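Local coordinates for LPS-assembly lipoprotein (Caulobacter crescentus, PDB 4KWY), which is a putative LptE-family lipoprotein that probably takes part in assembling lipopolysaccharide at the outer membrane, at residues A[22-25]-A[26-30]; A[50-53]-A[54-57]; A[110-113]-A[114-117]. All coordinates share one frame; numbering follows the deposited sequence.

Interaction 1 of 3, residues A[22-25]-A[26-30]; sequences GGYL and LREQL
Y24 and R27 meet along one flank of the helix 21-34, where the guanidinium of R27 folds back toward the preceding turn and its NH1 stops 3.5 Å from CD1 of the tyrosine ring. The two flat groups are strongly inclined, with 75° between their planes, and the approach to the ring is oblique, so no stack is formed. R27 reaches this place because its chain, which starts with CG anti to the backbone N (chi1 -168°), bends at chi3; that bend also carries one face of the guanidinium over the G23 carbonyl oxygen and CA of Y24. One residue after R27, and one turn on from Y24, the extended E28 side chain crosses the same ring obliquely, its OE2 3.8 Å from OH of Y24. This is the loose side of the contact, where both Y24 and E28 are exposed.

The tight part is the helix backbone. L26 N donates to G22 O at 2.8 Å, nearly straight at 163°, and the next three amides repeat the i to i+4 pattern, the last from Q29 N to L25 O. G22 and G23 are buried in this turn. A water joins E28 and Q29: it donates to OE1 of E28 at 2.9 Å and accepts from NE2 of Q29 at 3.2 Å, tying two neighbouring polar side chains together; its bond to the L25 carbonyl is weak.

The helix belongs to a beta-alpha-beta unit between parallel strands 13-17 and 44-50. L26 and L30 pack on strand 44-50, R27 lies against T15 and A17 of strand 13-17, and L25 and Q29 face the long helix 104-135.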
ATOM      1  N   GLY A  22      -8.839   1.416   0.841  1.00 41.12           N
ATOM      2  CA  GLY A  22      -7.415   1.414   1.169  1.00 38.13           C
ATOM      3  C   GLY A  22      -6.658   0.200   0.675  1.00 42.89           C
ATOM      4  O   GLY A  22      -5.632   0.343   0.008  1.00 42.23           O
ATOM      5  N   GLY A  23      -7.183  -0.997   0.960  1.00 39.95           N
ATOM      6  CA  GLY A  23      -6.578  -2.242   0.499  1.00 38.84           C
ATOM      7  C   GLY A  23      -6.646  -2.365  -1.006  1.00 45.49           C
ATOM      8  O   GLY A  23      -5.713  -2.882  -1.628  1.00 43.94           O
ATOM      9  N   TYR A  24      -7.750  -1.860  -1.615  1.00 46.07           N
ATOM     10  CA  TYR A  24      -7.895  -1.856  -3.070  1.00 48.47           C
ATOM     11  C   TYR A  24      -6.832  -0.955  -3.689  1.00 49.49           C
ATOM     12  O   TYR A  24      -6.124  -1.397  -4.581  1.00 50.18           O
ATOM     13  CB  TYR A  24      -9.313  -1.420  -3.498  1.00 54.50           C
ATOM     14  CG  TYR A  24      -9.496  -1.269  -4.999  1.00 61.07           C
ATOM     15  CD1 TYR A  24      -9.716  -2.381  -5.814  1.00 65.34           C
ATOM     16  CD2 TYR A  24      -9.461  -0.012  -5.603  1.00 63.36           C
ATOM     17  CE1 TYR A  24      -9.882  -2.246  -7.197  1.00 69.28           C
ATOM     18  CE2 TYR A  24      -9.616   0.135  -6.983  1.00 66.97           C
ATOM     19  CZ  TYR A  24      -9.838  -0.983  -7.777  1.00 77.73           C
ATOM     20  OH  TYR A  24     -10.003  -0.821  -9.136  1.00 80.96           O
ATOM     21  N   LEU A  25      -6.708   0.294  -3.208  1.00 44.59           N
ATOM     22  CA  LEU A  25      -5.726   1.262  -3.703  1.00 42.72           C
ATOM     23  C   LEU A  25      -4.290   0.789  -3.445  1.00 42.75           C
ATOM     24  O   LEU A  25      -3.462   0.858  -4.351  1.00 41.43           O
ATOM     25  CB  LEU A  25      -5.940   2.659  -3.093  1.00 42.28           C
ATOM     26  CG  LEU A  25      -7.189   3.464  -3.521  1.00 48.78           C
ATOM     27  CD1 LEU A  25      -7.258   4.782  -2.768  1.00 47.74           C
ATOM     28  CD2 LEU A  25      -7.204   3.759  -5.029  1.00 53.49           C
ATOM     29  N   LEU A  26      -4.000   0.292  -2.229  1.00 38.28           N
ATOM     30  CA  LEU A  26      -2.660  -0.187  -1.885  1.00 36.56           C
ATOM     31  C   LEU A  26      -2.290  -1.391  -2.725  1.00 43.79           C
ATOM     32  O   LEU A  26      -1.178  -1.431  -3.223  1.00 44.37           O
ATOM     33  CB  LEU A  26      -2.510  -0.492  -0.370  1.00 34.91           C
ATOM     34  CG  LEU A  26      -1.109  -0.940   0.115  1.00 36.21           C
ATOM     35  CD1 LEU A  26      -0.021  -0.011  -0.355  1.00 35.40           C
ATOM     36  CD2 LEU A  26      -1.054  -1.055   1.573  1.00 33.12           C
ATOM     37  N   ARG A  27      -3.206  -2.354  -2.901  1.00 44.33           N
ATOM     38  CA  ARG A  27      -2.974  -3.568  -3.706  1.00 45.47           C
ATOM     39  C   ARG A  27      -2.647  -3.195  -5.159  1.00 52.67           C
ATOM     40  O   ARG A  27      -1.676  -3.710  -5.719  1.00 53.07           O
ATOM     41  CB  ARG A  27      -4.203  -4.492  -3.649  1.00 43.84           C
ATOM     42  CG  ARG A  27      -3.973  -5.908  -4.196  1.00 53.62           C
ATOM     43  CD  ARG A  27      -5.229  -6.587  -4.752  1.00 63.24           C
ATOM     44  NE  ARG A  27      -6.412  -6.478  -3.885  1.00 84.70           N
ATOM     45  CZ  ARG A  27      -7.524  -5.801  -4.192  1.00 99.24           C
ATOM     46  NH1 ARG A  27      -7.626  -5.166  -5.357  1.00 89.79           N
ATOM     47  NH2 ARG A  27      -8.533  -5.741  -3.330  1.00 74.09           N
ATOM     48  N   GLU A  28      -3.443  -2.270  -5.740  1.00 51.25           N
ATOM     49  CA  GLU A  28      -3.299  -1.735  -7.094  1.00 53.26           C
ATOM     50  C   GLU A  28      -1.922  -1.102  -7.238  1.00 55.98           C
ATOM     51  O   GLU A  28      -1.227  -1.400  -8.206  1.00 59.33           O
ATOM     52  CB  GLU A  28      -4.409  -0.699  -7.365  1.00 56.09           C
ATOM     53  CG  GLU A  28      -4.715  -0.447  -8.832  1.00 75.10           C
ATOM     54  CD  GLU A  28      -5.734   0.645  -9.118  1.00110.70           C
ATOM     55  OE1 GLU A  28      -5.672   1.718  -8.471  1.00116.27           O
ATOM     56  OE2 GLU A  28      -6.566   0.442 -10.033  1.00106.04           O
ATOM     57  N   GLN A  29      -1.497  -0.295  -6.242  1.00 46.38           N
ATOM     58  CA  GLN A  29      -0.197   0.368  -6.220  1.00 44.12           C
ATOM     59  C   GLN A  29       0.942  -0.618  -6.090  1.00 45.97           C
ATOM     60  O   GLN A  29       1.974  -0.416  -6.717  1.00 46.87           O
ATOM     61  CB  GLN A  29      -0.127   1.397  -5.076  1.00 44.18           C
ATOM     62  CG  GLN A  29      -0.756   2.758  -5.397  1.00 52.65           C
ATOM     63  CD  GLN A  29      -0.190   3.368  -6.651  1.00 67.82           C
ATOM     64  OE1 GLN A  29       1.020   3.529  -6.800  1.00 57.58           O
ATOM     65  NE2 GLN A  29      -1.044   3.597  -7.626  1.00 72.22           N
ATOM     66  N   LEU A  30       0.779  -1.651  -5.253  1.00 42.58           N
ATOM     67  CA  LEU A  30       1.792  -2.679  -5.039  1.00 43.87           C
ATOM     68  C   LEU A  30       1.905  -3.591  -6.273  1.00 53.76           C
ATOM     69  O   LEU A  30       3.019  -3.923  -6.643  1.00 53.35           O
ATOM     70  CB  LEU A  30       1.495  -3.502  -3.774  1.00 42.42           C
ATOM     71  CG  LEU A  30       1.976  -2.917  -2.453  1.00 44.52           C
ATOM     72  CD1 LEU A  30       1.316  -3.590  -1.305  1.00 44.87           C
ATOM     73  CD2 LEU A  30       3.474  -3.072  -2.288  1.00 43.14           C
TER
HETATM   74  O   HOH W   1      -4.035   3.299  -6.662  1.00 63.10           O

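Interaction 2 of 3, residues A[50-53]-A[54-57]; sequences VNEQ and RFAR
N51 caps the short helix 52-56: its side-chain OD1 accepts from R54 N at 3.2 Å, a classical N-cap bond from the residue just ahead of the first turn. The bond is straight at the hydrogen (163°), yet the amide N-H arrives from above the plane of the asparagine carboxamide, 49° out of it. With CG anti to its own backbone N, the N51 side chain is brought over the start of the helix. N51 is also the centre of an inverse gamma turn, which leads the chain out of strand 44-50.

Followed outward, the asparagine meets R54 at every step. CB lies 4.2 Å from CB of R54; CG closes to 3.6 Å of that same carbon; OD1 holds the backbone amide; and ND2 comes to rest over the guanidinium. In the backbone, F55 N bonds to N51 O at 3.1 Å and A56 N to E52 O, while the bond from R57 N to Q53 O is weak.

On the inner side V50 CG1 makes a loose apolar contact with CB of F55, and both residues pack on M72 of strand 67-80. OE1 and OE2 of E52 accept hydrogen bonds from G22 N and G23 N, and NH1 of R54 is hydrogen-bonded to OG of S73. Beneath the asparagine, the R54 guanidinium presents one face to ND2, which stands 3.4 Å above the plane, over its centre, with the amide tilted 43° from it.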
ATOM      1  N   VAL A  50      -5.238  -2.990   6.111  1.00 37.94           N
ATOM      2  CA  VAL A  50      -5.386  -1.547   6.173  1.00 37.57           C
ATOM      3  C   VAL A  50      -6.459  -1.228   7.204  1.00 44.71           C
ATOM      4  O   VAL A  50      -7.502  -1.885   7.238  1.00 42.71           O
ATOM      5  CB  VAL A  50      -5.709  -0.896   4.788  1.00 39.63           C
ATOM      6  CG1 VAL A  50      -5.801   0.635   4.909  1.00 38.22           C
ATOM      7  CG2 VAL A  50      -4.654  -1.274   3.746  1.00 38.22           C
ATOM      8  N   ASN A  51      -6.212  -0.169   8.013  1.00 44.37           N
ATOM      9  CA  ASN A  51      -7.198   0.386   8.936  1.00 45.46           C
ATOM     10  C   ASN A  51      -8.098   1.260   8.060  1.00 50.15           C
ATOM     11  O   ASN A  51      -7.782   2.421   7.774  1.00 50.45           O
ATOM     12  CB  ASN A  51      -6.502   1.149  10.061  1.00 43.32           C
ATOM     13  CG  ASN A  51      -7.429   1.657  11.120  1.00 57.58           C
ATOM     14  OD1 ASN A  51      -8.615   1.921  10.888  1.00 52.61           O
ATOM     15  ND2 ASN A  51      -6.898   1.818  12.314  1.00 50.23           N
ATOM     16  N   GLU A  52      -9.147   0.646   7.527  1.00 48.01           N
ATOM     17  CA  GLU A  52     -10.058   1.240   6.549  1.00 49.16           C
ATOM     18  C   GLU A  52     -10.900   2.391   7.095  1.00 58.25           C
ATOM     19  O   GLU A  52     -11.221   3.321   6.335  1.00 56.50           O
ATOM     20  CB  GLU A  52     -10.974   0.160   5.959  1.00 51.16           C
ATOM     21  CG  GLU A  52     -10.241  -0.863   5.104  1.00 53.15           C
ATOM     22  CD  GLU A  52      -9.639  -0.398   3.792  1.00 63.87           C
ATOM     23  OE1 GLU A  52      -9.778   0.798   3.448  1.00 47.09           O
ATOM     24  OE2 GLU A  52      -9.029  -1.245   3.098  1.00 60.22           O
ATOM     25  N   GLN A  53     -11.262   2.324   8.395  1.00 59.06           N
ATOM     26  CA  GLN A  53     -12.038   3.391   9.009  1.00 61.68           C
ATOM     27  C   GLN A  53     -11.175   4.644   9.097  1.00 62.46           C
ATOM     28  O   GLN A  53     -11.646   5.709   8.674  1.00 64.27           O
ATOM     29  CB  GLN A  53     -12.634   2.985  10.365  1.00 66.23           C
ATOM     30  CG  GLN A  53     -13.918   2.142  10.210  1.00 91.40           C
ATOM     31  CD  GLN A  53     -14.852   2.161  11.412  1.00120.23           C
ATOM     32  OE1 GLN A  53     -15.024   3.178  12.104  1.00118.62           O
ATOM     33  NE2 GLN A  53     -15.536   1.047  11.648  1.00112.89           N
ATOM     34  N   ARG A  54      -9.894   4.505   9.541  1.00 54.14           N
ATOM     35  CA  ARG A  54      -8.918   5.614   9.641  1.00 51.17           C
ATOM     36  C   ARG A  54      -8.596   6.192   8.255  1.00 51.79           C
ATOM     37  O   ARG A  54      -8.441   7.403   8.109  1.00 51.42           O
ATOM     38  CB  ARG A  54      -7.623   5.161  10.350  1.00 46.65           C
ATOM     39  CG  ARG A  54      -6.561   6.260  10.547  1.00 46.67           C
ATOM     40  CD  ARG A  54      -5.354   5.770  11.304  1.00 42.85           C
ATOM     41  NE  ARG A  54      -5.705   5.369  12.665  1.00 52.80           N
ATOM     42  CZ  ARG A  54      -5.049   4.460  13.373  1.00 75.43           C
ATOM     43  NH1 ARG A  54      -3.998   3.839  12.859  1.00 59.87           N
ATOM     44  NH2 ARG A  54      -5.444   4.159  14.603  1.00 81.69           N
ATOM     45  N   PHE A  55      -8.535   5.335   7.249  1.00 47.07           N
ATOM     46  CA  PHE A  55      -8.224   5.761   5.898  1.00 46.00           C
ATOM     47  C   PHE A  55      -9.389   6.525   5.211  1.00 54.10           C
ATOM     48  O   PHE A  55      -9.135   7.359   4.337  1.00 52.89           O
ATOM     49  CB  PHE A  55      -7.818   4.547   5.056  1.00 46.01           C
ATOM     50  CG  PHE A  55      -7.250   4.894   3.700  1.00 45.24           C
ATOM     51  CD1 PHE A  55      -6.017   5.519   3.585  1.00 45.25           C
ATOM     52  CD2 PHE A  55      -7.945   4.586   2.538  1.00 48.11           C
ATOM     53  CE1 PHE A  55      -5.490   5.830   2.333  1.00 45.61           C
ATOM     54  CE2 PHE A  55      -7.411   4.900   1.280  1.00 50.02           C
ATOM     55  CZ  PHE A  55      -6.178   5.498   1.190  1.00 46.17           C
ATOM     56  N   ALA A  56     -10.643   6.229   5.578  1.00 53.74           N
ATOM     57  CA  ALA A  56     -11.801   6.886   4.981  1.00 56.07           C
ATOM     58  C   ALA A  56     -12.025   8.303   5.578  1.00 63.17           C
ATOM     59  O   ALA A  56     -12.706   9.145   4.968  1.00 63.69           O
ATOM     60  CB  ALA A  56     -13.035   6.023   5.194  1.00 59.60           C
ATOM     61  N   ARG A  57     -11.472   8.530   6.787  1.00 60.82           N
ATOM     62  CA  ARG A  57     -11.550   9.773   7.548  1.00 62.58           C
ATOM     63  C   ARG A  57     -10.417  10.754   7.253  1.00 64.93           C
ATOM     64  O   ARG A  57      -9.282  10.552   7.689  1.00 63.09           O
ATOM     65  CB  ARG A  57     -11.525   9.478   9.063  1.00 65.29           C
ATOM     66  CG  ARG A  57     -12.868   9.074   9.670  1.00 86.97           C
ATOM     67  CD  ARG A  57     -13.917  10.184   9.650  1.00100.59           C
ATOM     68  NE  ARG A  57     -13.445  11.444  10.233  1.00102.20           N
ATOM     69  CZ  ARG A  57     -13.435  11.719  11.534  1.00116.86           C
ATOM     70  NH1 ARG A  57     -13.845  10.815  12.417  1.00107.54           N
ATOM     71  NH2 ARG A  57     -13.006  12.896  11.964  1.00105.77           N
TER

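Interaction 3 of 3, residues A[110-113]-A[114-117]; sequences AQQD and GQER
At the edge of the R117 guanidinium, in its plane, lie the carboxylate carbon CG of D113 and a water molecule, and the salt bridge is made there: NE of R117 donates to OD2 of D113 at 2.8 Å with an almost perfectly straight N-H (178°). The oxygen sits only 2° out of the guanidinium plane, whereas NE reaches it from above the carboxylate plane, the two groups being 44° apart. This is an i to i+4 ion pair on the helix 104-135, made possible by an arginine chain that bends at chi3 and returns toward the preceding turn.

The water completes a small ring of bonds. It donates to OD2 of D113 at 2.7 Å and to A110 O at 2.8 Å, and accepts from NH2 of R117 at 3.1 Å, so the aspartate oxygen is gripped by both arginine and water. NH2 also bonds to the carbonyl of T97 in strand 86-99. Were R117 replaced by an alanine, the D113 carboxylate would probably be left without its charged mate, the water without its NH2 donor, and the strand without the bond to T97 O.

Beneath the side chains the backbone is regular helix, with Q115 N bonded to Q111 O at 2.9 Å. Q115 lays its CG 3.4 Å from that same oxygen; its OE1 accepts from NE of R21 and its NE2 donates to F55 O. Near the pair, OE1 of E116 stands 4.8 Å from OD1 of D113, a like-charge neighbour that R117 probably helps D113 to tolerate. A carboxylate held by an arginine and a water is likely to favour its charged form.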
ATOM      1  N   ALA A 110      -9.899  16.013  -4.480  1.00 51.31           N
ATOM      2  CA  ALA A 110      -8.784  16.291  -3.574  1.00 47.30           C
ATOM      3  C   ALA A 110      -8.578  15.145  -2.575  1.00 47.41           C
ATOM      4  O   ALA A 110      -7.433  14.723  -2.343  1.00 43.53           O
ATOM      5  CB  ALA A 110      -9.026  17.615  -2.839  1.00 48.55           C
ATOM      6  N   GLN A 111      -9.688  14.614  -2.028  1.00 45.69           N
ATOM      7  CA  GLN A 111      -9.677  13.518  -1.068  1.00 45.16           C
ATOM      8  C   GLN A 111      -9.196  12.222  -1.739  1.00 49.02           C
ATOM      9  O   GLN A 111      -8.310  11.538  -1.207  1.00 47.43           O
ATOM     10  CB  GLN A 111     -11.063  13.325  -0.410  1.00 49.56           C
ATOM     11  CG  GLN A 111     -11.023  12.270   0.730  1.00 69.43           C
ATOM     12  CD  GLN A 111     -12.334  11.993   1.426  1.00 89.12           C
ATOM     13  OE1 GLN A 111     -13.408  11.906   0.805  1.00 89.99           O
ATOM     14  NE2 GLN A 111     -12.249  11.757   2.730  1.00 74.30           N
ATOM     15  N   GLN A 112      -9.749  11.907  -2.912  1.00 46.88           N
ATOM     16  CA  GLN A 112      -9.355  10.705  -3.656  1.00 45.90           C
ATOM     17  C   GLN A 112      -7.892  10.764  -4.081  1.00 46.82           C
ATOM     18  O   GLN A 112      -7.236   9.732  -4.056  1.00 47.01           O
ATOM     19  CB  GLN A 112     -10.264  10.479  -4.870  1.00 49.70           C
ATOM     20  CG  GLN A 112     -11.650  10.003  -4.452  1.00 57.68           C
ATOM     21  CD  GLN A 112     -12.513   9.667  -5.625  1.00 77.89           C
ATOM     22  OE1 GLN A 112     -12.573  10.401  -6.621  1.00 71.15           O
ATOM     23  NE2 GLN A 112     -13.202   8.535  -5.531  1.00 77.40           N
ATOM     24  N   ASP A 113      -7.385  11.959  -4.443  1.00 42.91           N
ATOM     25  CA  ASP A 113      -5.986  12.165  -4.818  1.00 41.59           C
ATOM     26  C   ASP A 113      -5.094  11.946  -3.576  1.00 43.83           C
ATOM     27  O   ASP A 113      -4.070  11.274  -3.696  1.00 42.83           O
ATOM     28  CB  ASP A 113      -5.760  13.543  -5.460  1.00 44.34           C
ATOM     29  CG  ASP A 113      -4.301  13.862  -5.711  1.00 49.88           C
ATOM     30  OD1 ASP A 113      -3.732  13.319  -6.674  1.00 55.33           O
ATOM     31  OD2 ASP A 113      -3.724  14.603  -4.920  1.00 44.78           O
ATOM     32  N   GLY A 114      -5.532  12.425  -2.404  1.00 39.87           N
ATOM     33  CA  GLY A 114      -4.829  12.209  -1.139  1.00 37.43           C
ATOM     34  C   GLY A 114      -4.724  10.726  -0.812  1.00 40.39           C
ATOM     35  O   GLY A 114      -3.655  10.220  -0.446  1.00 39.11           O
ATOM     36  N   GLN A 115      -5.823  10.004  -1.000  1.00 37.33           N
ATOM     37  CA  GLN A 115      -5.878   8.558  -0.774  1.00 36.18           C
ATOM     38  C   GLN A 115      -4.923   7.777  -1.709  1.00 40.32           C
ATOM     39  O   GLN A 115      -4.227   6.851  -1.257  1.00 40.06           O
ATOM     40  CB  GLN A 115      -7.313   8.083  -0.942  1.00 39.15           C
ATOM     41  CG  GLN A 115      -8.168   8.498   0.242  1.00 46.88           C
ATOM     42  CD  GLN A 115      -9.547   7.936   0.194  1.00 53.72           C
ATOM     43  OE1 GLN A 115     -10.181   7.847  -0.869  1.00 43.32           O
ATOM     44  NE2 GLN A 115     -10.054   7.587   1.363  1.00 52.97           N
ATOM     45  N   GLU A 116      -4.843   8.192  -2.982  1.00 37.09           N
ATOM     46  CA  GLU A 116      -3.952   7.608  -3.984  1.00 36.76           C
ATOM     47  C   GLU A 116      -2.482   7.860  -3.615  1.00 39.82           C
ATOM     48  O   GLU A 116      -1.649   6.956  -3.716  1.00 39.30           O
ATOM     49  CB  GLU A 116      -4.272   8.178  -5.376  1.00 40.02           C
ATOM     50  CG  GLU A 116      -5.335   7.366  -6.102  1.00 61.57           C
ATOM     51  CD  GLU A 116      -6.362   8.139  -6.915  1.00 93.47           C
ATOM     52  OE1 GLU A 116      -6.014   9.214  -7.463  1.00 71.85           O
ATOM     53  OE2 GLU A 116      -7.513   7.648  -7.023  1.00 91.21           O
ATOM     54  N   ARG A 117      -2.177   9.084  -3.140  1.00 35.10           N
ATOM     55  CA  ARG A 117      -0.838   9.491  -2.741  1.00 32.74           C
ATOM     56  C   ARG A 117      -0.385   8.736  -1.475  1.00 36.53           C
ATOM     57  O   ARG A 117       0.772   8.313  -1.403  1.00 35.24           O
ATOM     58  CB  ARG A 117      -0.793  11.002  -2.553  1.00 30.99           C
ATOM     59  CG  ARG A 117      -0.799  11.737  -3.897  1.00 31.10           C
ATOM     60  CD  ARG A 117      -0.445  13.200  -3.721  1.00 27.64           C
ATOM     61  NE  ARG A 117      -1.560  13.978  -3.197  1.00 27.41           N
ATOM     62  CZ  ARG A 117      -1.633  14.444  -1.956  1.00 39.86           C
ATOM     63  NH1 ARG A 117      -0.641  14.232  -1.099  1.00 26.01           N
ATOM     64  NH2 ARG A 117      -2.692  15.134  -1.564  1.00 28.00           N
TER
HETATM   65  O   HOH W   2      -5.166  16.115  -3.154  1.00 31.02           O

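The three interactions follow one another along the chain, from helix 21-34 through the short helix 52-56 to the long helix 104-135, and their centres lie about 13 Å from one another. Interactions 1 and 2 also meet by packing, with CE2 of F55 against CA of G22 beside the bonds to E52. Interaction 3 touches both, through CD1 of L25 resting on CB of Q115 and through the bond of that glutamine to F55. L26 of interaction 1 and V50 and F55 of interaction 2 share strand 67-80 of the mixed sheet, at M72. Three helical elements packed with this sheet are thus linked directly, all within the lipopolysaccharide-assembly family region, consistent with a single LptE-like domain.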